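Local coordinates for synaptic vesicle glycoprotein 2C (Homo sapiens, PDB 4JRA) that is a synaptic vesicle membrane glycoprotein whose luminal domain serves as a protein receptor for botulinum neurotoxin A, at residues F74-F79 against F94-F99. Sequence-based numbering, arbitrary orientation.
Sequences FKDSVF and FKNCTF
F74 to F79 run parallel to F94 to F99 in exact register, twenty residues apart, as successive coils of a pentapeptide-repeat β-helix turning the same corner. The ladder is carried by K95 N to F74 O (2.8 Å), D76 N to K95 O, T98 N to S77 O and F79 N to T98 O. D76 and N96 both have positive phi, which bends each coil at the corner between its two short strands.

Four phenylalanines point inward. F79 and F99 form an offset stack, planes 19° apart and centroids 4.5 Å apart, with F99 CE2 over one face of F79 near its rim. Both keep CG beside the backbone N, anti to the carbonyl carbon; the shared rotamer, together with the in-register backbones, sets one ring over the next. F74 and F94 are also nearly parallel but slid apart, barely overlapping; F74 CD1 comes to 3.3 Å from F94 CE2. Between the two columns, F94 turns its edge toward the face of F79 in an offset T-shaped contact, planes at 73°. C97 SG lies alongside, 3.9 Å from F79 CE1 at that ring's edge.

On the outer face, T98 places OG1 between its backbone N and carbonyl carbon, against the V78 methyls, 3.3 Å from V78 CG1. K75 and K95 touch through their aliphatic chains, K75 CE to K95 CD.

Y59 and F114 extend the columns to the flanking coils. S77 OG, buried, donates to K75 O (3.0 Å) and also bonds M57 N, tying the corner to the preceding coil. The interior thus coheres through ring and sulfur contacts, while outside the like charges of K75 NZ and K95 NZ, 5.1 Å apart, probably repel mildly.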
# COMPACT_ATOMS: atom_id res chain seq x y z
N PHE D 74 28.34 -18.62 10.98
CA PHE D 74 27.73 -19.08 9.75
C PHE D 74 28.44 -18.33 8.63
O PHE D 74 28.48 -17.10 8.66
CB PHE D 74 26.23 -18.76 9.70
CG PHE D 74 25.40 -19.48 10.74
CD1 PHE D 74 25.29 -18.98 12.02
CD2 PHE D 74 24.71 -20.64 10.42
CE1 PHE D 74 24.51 -19.62 12.96
CE2 PHE D 74 23.94 -21.28 11.36
CZ PHE D 74 23.84 -20.78 12.63
N LYS D 75 29.02 -19.05 7.67
CA LYS D 75 29.58 -18.42 6.48
C LYS D 75 28.90 -18.92 5.21
O LYS D 75 28.39 -20.03 5.19
CB LYS D 75 31.09 -18.64 6.39
CG LYS D 75 31.71 -17.84 5.24
CD LYS D 75 33.19 -18.00 5.12
CE LYS D 75 33.93 -16.86 5.78
NZ LYS D 75 35.41 -17.09 5.78
N ASP D 76 28.86 -18.09 4.17
CA ASP D 76 28.42 -18.52 2.83
C ASP D 76 27.15 -19.39 2.85
O ASP D 76 27.14 -20.48 2.26
CB ASP D 76 29.53 -19.31 2.14
CG ASP D 76 30.76 -18.47 1.88
OD1 ASP D 76 30.61 -17.35 1.34
OD2 ASP D 76 31.88 -18.92 2.24
N SER D 77 26.11 -18.92 3.52
CA SER D 77 24.93 -19.74 3.75
C SER D 77 23.69 -18.97 3.35
O SER D 77 23.76 -17.81 3.06
CB SER D 77 24.84 -20.15 5.22
OG SER D 77 25.67 -21.26 5.51
N VAL D 78 22.54 -19.63 3.37
CA VAL D 78 21.27 -19.00 3.00
C VAL D 78 20.23 -19.35 4.06
O VAL D 78 20.11 -20.50 4.46
CB VAL D 78 20.82 -19.50 1.64
CG1 VAL D 78 19.49 -18.86 1.24
CG2 VAL D 78 21.89 -19.20 0.61
N PHE D 79 19.49 -18.34 4.54
CA PHE D 79 18.44 -18.53 5.54
C PHE D 79 17.08 -18.16 4.96
O PHE D 79 16.87 -17.01 4.64
CB PHE D 79 18.72 -17.66 6.76
CG PHE D 79 19.98 -18.03 7.50
CD1 PHE D 79 21.22 -17.68 7.01
CD2 PHE D 79 19.92 -18.70 8.70
CE1 PHE D 79 22.37 -18.01 7.68
CE2 PHE D 79 21.07 -19.03 9.38
CZ PHE D 79 22.29 -18.69 8.87
N PHE D 94 27.74 -13.68 10.97
CA PHE D 94 27.13 -14.22 9.77
C PHE D 94 27.86 -13.61 8.58
O PHE D 94 27.60 -12.47 8.23
CB PHE D 94 25.66 -13.84 9.74
CG PHE D 94 24.85 -14.46 10.84
CD1 PHE D 94 24.71 -13.84 12.07
CD2 PHE D 94 24.21 -15.67 10.63
CE1 PHE D 94 23.95 -14.42 13.07
CE2 PHE D 94 23.46 -16.25 11.63
CZ PHE D 94 23.32 -15.63 12.85
N LYS D 95 28.77 -14.36 7.97
CA LYS D 95 29.59 -13.84 6.87
C LYS D 95 29.10 -14.34 5.51
O LYS D 95 28.95 -15.53 5.30
CB LYS D 95 31.05 -14.22 7.07
CG LYS D 95 31.60 -13.84 8.45
CD LYS D 95 32.97 -14.48 8.66
CE LYS D 95 33.58 -14.13 10.01
NZ LYS D 95 35.05 -14.41 10.05
N ASN D 96 28.87 -13.41 4.60
CA ASN D 96 28.47 -13.75 3.25
C ASN D 96 27.19 -14.59 3.26
O ASN D 96 27.11 -15.61 2.57
CB ASN D 96 29.60 -14.53 2.55
CG ASN D 96 30.99 -14.08 2.99
OD1 ASN D 96 31.51 -14.56 4.00
ND2 ASN D 96 31.61 -13.19 2.24
N CYS D 97 26.21 -14.17 4.07
CA CYS D 97 24.95 -14.91 4.25
C CYS D 97 23.80 -14.13 3.62
O CYS D 97 23.74 -12.92 3.73
CB CYS D 97 24.63 -15.17 5.73
SG CYS D 97 25.70 -16.31 6.57
N THR D 98 22.89 -14.83 2.95
CA THR D 98 21.69 -14.19 2.46
C THR D 98 20.57 -14.62 3.40
O THR D 98 20.42 -15.79 3.69
CB THR D 98 21.35 -14.56 0.99
OG1 THR D 98 21.06 -15.94 0.89
CG2 THR D 98 22.51 -14.26 0.08
N PHE D 99 19.80 -13.66 3.89
CA PHE D 99 18.64 -13.97 4.70
C PHE D 99 17.42 -13.64 3.87
O PHE D 99 17.33 -12.56 3.31
CB PHE D 99 18.67 -13.15 5.98
CG PHE D 99 19.75 -13.56 6.94
CD1 PHE D 99 21.00 -12.98 6.89
CD2 PHE D 99 19.51 -14.51 7.92
CE1 PHE D 99 22.00 -13.36 7.78
CE2 PHE D 99 20.51 -14.88 8.80
CZ PHE D 99 21.75 -14.31 8.73